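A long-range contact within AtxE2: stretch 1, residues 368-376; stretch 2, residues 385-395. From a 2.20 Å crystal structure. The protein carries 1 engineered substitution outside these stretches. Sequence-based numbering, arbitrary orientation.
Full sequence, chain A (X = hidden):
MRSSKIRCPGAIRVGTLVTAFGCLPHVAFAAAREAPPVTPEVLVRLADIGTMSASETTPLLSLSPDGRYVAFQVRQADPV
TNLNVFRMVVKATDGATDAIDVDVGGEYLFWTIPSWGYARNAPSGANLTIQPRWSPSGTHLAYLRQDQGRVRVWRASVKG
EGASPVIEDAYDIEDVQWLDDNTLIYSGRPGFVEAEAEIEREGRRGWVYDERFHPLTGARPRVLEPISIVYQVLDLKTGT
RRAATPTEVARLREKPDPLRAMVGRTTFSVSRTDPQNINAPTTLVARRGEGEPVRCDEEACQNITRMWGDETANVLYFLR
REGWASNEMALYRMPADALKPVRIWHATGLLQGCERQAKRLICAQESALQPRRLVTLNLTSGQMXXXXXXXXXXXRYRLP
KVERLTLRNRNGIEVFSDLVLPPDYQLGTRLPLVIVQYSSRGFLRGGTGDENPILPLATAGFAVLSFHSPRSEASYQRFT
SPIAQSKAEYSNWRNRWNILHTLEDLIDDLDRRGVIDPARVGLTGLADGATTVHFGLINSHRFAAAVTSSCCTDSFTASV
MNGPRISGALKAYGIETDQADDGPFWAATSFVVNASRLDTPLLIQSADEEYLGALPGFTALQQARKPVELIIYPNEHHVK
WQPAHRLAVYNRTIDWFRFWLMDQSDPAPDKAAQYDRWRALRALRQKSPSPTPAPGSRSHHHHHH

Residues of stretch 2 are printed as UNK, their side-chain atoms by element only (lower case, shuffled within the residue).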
# COMPACT_ATOMS: atom_id res chain seq x y z
N ALA A 368 -14.08 7.46 0.12
CA ALA A 368 -14.69 6.19 0.44
C ALA A 368 -15.38 5.59 -0.75
O ALA A 368 -15.24 4.37 -0.98
CB ALA A 368 -15.67 6.33 1.60
N LEU A 369 -16.16 6.41 -1.46
CA LEU A 369 -16.94 5.94 -2.59
C LEU A 369 -16.46 6.50 -3.90
O LEU A 369 -17.14 6.38 -4.89
CB LEU A 369 -18.42 6.24 -2.42
CG LEU A 369 -19.06 5.48 -1.26
CD1 LEU A 369 -20.53 5.88 -1.11
CD2 LEU A 369 -18.98 3.98 -1.44
N GLN A 370 -15.23 6.99 -3.92
CA GLN A 370 -14.62 7.54 -5.13
C GLN A 370 -13.27 6.90 -5.36
O GLN A 370 -12.33 7.19 -4.66
CB GLN A 370 -14.40 9.06 -4.95
CG GLN A 370 -13.59 9.74 -6.04
CD GLN A 370 -14.34 9.66 -7.34
OE1 GLN A 370 -15.38 10.26 -7.46
NE2 GLN A 370 -13.86 8.84 -8.31
N PRO A 371 -13.15 6.04 -6.35
CA PRO A 371 -11.84 5.48 -6.69
C PRO A 371 -10.93 6.54 -7.23
O PRO A 371 -11.37 7.61 -7.61
CB PRO A 371 -12.11 4.44 -7.79
CG PRO A 371 -13.57 4.47 -8.05
CD PRO A 371 -14.25 5.46 -7.15
N ARG A 372 -9.66 6.22 -7.30
CA ARG A 372 -8.70 7.17 -7.66
C ARG A 372 -8.97 7.83 -9.03
O ARG A 372 -9.18 7.16 -10.06
CB ARG A 372 -7.31 6.54 -7.62
CG ARG A 372 -6.21 7.52 -7.36
CD ARG A 372 -4.87 6.82 -7.14
NE ARG A 372 -4.90 6.11 -5.88
CZ ARG A 372 -4.11 5.08 -5.59
NH1 ARG A 372 -3.21 4.65 -6.47
NH2 ARG A 372 -4.18 4.50 -4.41
N ARG A 373 -8.93 9.16 -9.02
CA ARG A 373 -9.10 9.96 -10.20
C ARG A 373 -8.23 11.19 -10.09
O ARG A 373 -7.62 11.46 -9.03
CB ARG A 373 -10.55 10.38 -10.26
CG ARG A 373 -10.94 11.23 -9.10
CD ARG A 373 -12.25 11.92 -9.29
NE ARG A 373 -12.58 12.61 -8.06
CZ ARG A 373 -13.69 13.33 -7.83
NH1 ARG A 373 -14.65 13.49 -8.74
NH2 ARG A 373 -13.85 13.89 -6.64
N LEU A 374 -8.15 11.92 -11.18
CA LEU A 374 -7.47 13.21 -11.18
C LEU A 374 -8.48 14.36 -10.99
O LEU A 374 -9.58 14.33 -11.51
CB LEU A 374 -6.71 13.43 -12.46
CG LEU A 374 -5.30 12.89 -12.66
CD1 LEU A 374 -4.89 11.85 -11.66
CD2 LEU A 374 -5.11 12.45 -14.08
N VAL A 375 -8.02 15.39 -10.31
CA VAL A 375 -8.81 16.46 -9.79
C VAL A 375 -7.95 17.71 -9.86
O VAL A 375 -6.70 17.59 -9.87
CB VAL A 375 -9.16 15.99 -8.37
CG1 VAL A 375 -8.59 16.81 -7.24
CG2 VAL A 375 -10.57 15.50 -8.25
N THR A 376 -8.57 18.88 -10.01
CA THR A 376 -7.85 20.17 -9.84
C THR A 376 -8.34 20.89 -8.62
O THR A 376 -9.51 20.89 -8.31
CB THR A 376 -7.95 21.16 -11.04
OG1 THR A 376 -9.31 21.45 -11.29
CG2 THR A 376 -7.41 20.56 -12.28
N UNK A 385 -12.33 20.32 -8.39
CA UNK A 385 -13.12 19.92 -9.53
C UNK A 385 -12.50 18.70 -10.21
O UNK A 385 -11.27 18.58 -10.28
c UNK A 385 -13.13 21.08 -10.54
o UNK A 385 -13.41 22.29 -9.87
N UNK A 386 -13.35 17.81 -10.77
CA UNK A 386 -12.94 16.65 -11.57
C UNK A 386 -12.14 17.08 -12.74
O UNK A 386 -12.47 18.07 -13.32
c UNK A 386 -14.81 17.94 -10.70
c UNK A 386 -15.31 16.62 -11.24
c UNK A 386 -14.26 16.10 -12.12
N UNK A 387 -11.06 16.38 -13.03
CA UNK A 387 -10.31 16.57 -14.26
C UNK A 387 -10.39 15.31 -15.14
O UNK A 387 -10.71 15.40 -16.29
c UNK A 387 -8.87 16.88 -13.94
c UNK A 387 -7.98 17.03 -15.16
c UNK A 387 -6.55 17.19 -14.70
c UNK A 387 -8.39 18.20 -16.03
N UNK A 388 -10.12 14.13 -14.57
CA UNK A 388 -10.15 12.85 -15.31
C UNK A 388 -10.46 11.66 -14.39
O UNK A 388 -9.74 11.43 -13.42
c UNK A 388 -9.32 11.17 -18.00
c UNK A 388 -8.82 12.58 -16.01
c UNK A 388 -8.76 8.81 -18.07
c UNK A 388 -8.79 11.28 -16.74
c UNK A 388 -8.24 8.90 -16.81
c UNK A 388 -9.31 9.96 -18.68
c UNK A 388 -8.25 10.14 -16.15
o UNK A 388 -8.74 7.59 -18.73
N UNK A 389 -11.52 10.92 -14.71
CA UNK A 389 -11.91 9.75 -13.93
C UNK A 389 -11.87 8.54 -14.84
O UNK A 389 -12.67 8.47 -15.76
o UNK A 389 -12.90 7.76 -12.27
o UNK A 389 -14.46 9.05 -11.39
c UNK A 389 -13.57 8.83 -12.24
c UNK A 389 -13.27 9.92 -13.31
N UNK A 390 -10.92 7.60 -14.61
CA UNK A 390 -10.80 6.47 -15.50
C UNK A 390 -11.94 5.50 -15.26
O UNK A 390 -12.05 4.55 -16.00
c UNK A 390 -9.98 7.49 -13.47
c UNK A 390 -9.30 6.15 -13.67
c UNK A 390 -9.45 5.84 -15.11
N UNK A 391 -12.76 5.69 -14.23
CA UNK A 391 -13.94 4.86 -14.08
C UNK A 391 -15.28 5.61 -14.44
O UNK A 391 -15.31 6.81 -14.46
o UNK A 391 -12.77 2.24 -13.14
n UNK A 391 -11.89 3.57 -11.57
c UNK A 391 -13.93 4.30 -12.67
c UNK A 391 -12.81 3.28 -12.46
N UNK A 392 -16.37 4.88 -14.78
CA UNK A 392 -17.61 5.68 -14.85
C UNK A 392 -17.91 6.12 -13.46
O UNK A 392 -17.27 5.64 -12.50
c UNK A 392 -18.68 4.67 -15.27
c UNK A 392 -16.61 3.44 -15.07
c UNK A 392 -18.13 3.32 -14.94
N UNK A 393 -18.88 7.02 -13.37
CA UNK A 393 -19.48 7.45 -12.11
C UNK A 393 -20.16 6.27 -11.37
O UNK A 393 -21.07 5.60 -11.86
c UNK A 393 -20.81 9.46 -11.20
o UNK A 393 -20.89 8.97 -10.05
o UNK A 393 -20.99 10.67 -11.42
c UNK A 393 -20.50 8.57 -12.40
N UNK A 394 -19.75 6.02 -10.14
CA UNK A 394 -20.31 4.91 -9.42
C UNK A 394 -21.71 5.14 -8.88
O UNK A 394 -22.31 4.19 -8.35
c UNK A 394 -18.33 2.67 -9.48
c UNK A 394 -18.06 3.92 -8.67
c UNK A 394 -19.38 4.54 -8.26
c UNK A 394 -17.28 3.61 -7.42
N UNK A 395 -22.25 6.36 -8.95
CA UNK A 395 -23.69 6.55 -8.66
C UNK A 395 -24.59 5.84 -9.71
O UNK A 395 -25.76 5.62 -9.43
o UNK A 395 -23.78 8.80 -9.60
c UNK A 395 -24.09 8.03 -8.46
O HOH W 1 -11.97 6.26 -10.47
O HOH W 2 -15.04 12.17 -11.28
O HOH W 3 -10.70 20.56 -13.21

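Position 385 carries one carbon and then one oxygen, unbranched. Its backbone pairs with Thr376 in both directions, N of 385 to Thr376 O at 2.9 Å and Thr376 N to O of 385 at 2.7 Å, and its CB lies 3.9 Å from Thr376 OG1 on the same face of the sheet. A single carbon ending in oxygen is serine, Ser385.

At position 386 three carbons close a ring onto the backbone N. With its nitrogen in the ring it has no N-H to give, and it sits where none is asked for: the pair with Val375 is the non-hydrogen-bonded kind, CA of 386 to Val375 CA 4.5 Å. The CA-to-CB bond points away from stretch 1, yet a ring carbon comes within 4.1 Å of Arg373 NH1. This is Pro386, and the carbon is CG.

Position 387 has four carbons, forked at the second. Its N donates to Leu374 O at 3.0 Å, its CB lies 4.3 Å from Leu374 CB, and one tip of the fork comes within 4.2 Å of Thr376 CG2. This is Leu387, and the tip is CD2.

Position 388 shows one carbon, then a ring of six carbons bearing one oxygen. Its N donates to Leu374 O at 3.1 Å and its O accepts from Leu374 N at 2.8 Å. The CB packs 4.2 Å from Leu374 CD2, while the end of the side chain leads away. This is Tyr388. Leu374 O thus receives two successive amides, those of Leu387 and Tyr388, and here the register slips by one residue in a beta bulge.

Position 389 has two carbons, the second carrying two oxygens, a carboxylate with a short stem. One oxygen accepts from Gln370 NE2 at 3.1 Å. This is Asp389, and that oxygen is OD2; OD1 accepts from the backbone N of 391, so the side chain ties stretch 1 to the turn that follows.

Three carbons again close onto N at 390, and the one bonded to N rests 3.5 Å from Arg372 O: Pro390, the carbon being CD.

At 391 two carbons end in one oxygen and one nitrogen, an amide. The nitrogen approaches Pro371 CB at 3.9 Å and donates to a water that in turn donates to Arg372 O and to Asp389 OD1. This is Asn391, the nitrogen ND2.

Position 392 has a three-carbon ring closed onto N and touches nothing on stretch 1: Pro392. Position 393, two carbons with two oxygens on the second, makes no contact across either; it is Asp393.

Position 394 has four carbons forked at the second. Although poorly ordered, its CA-to-CB bond points toward stretch 1, and one tip lies 3.6 Å from Pro371 CD. This is Leu394, the tip CD1. Position 395, one carbon and one oxygen, is out of reach of stretch 1: Ser395, whose N donates to Asp393 OD1 at 3.1 Å.

The contact works in two parts. Antiparallel backbone pairing fixes Leu374 to Thr376 against 385 to 388, with the bulge absorbing the register shift. Beyond the strand, Asp389 and bound waters join polar groups of both stretches, and Leu394 closes over Pro371.

Stretch 2, residues 385-395: SPLYDPNPDLS
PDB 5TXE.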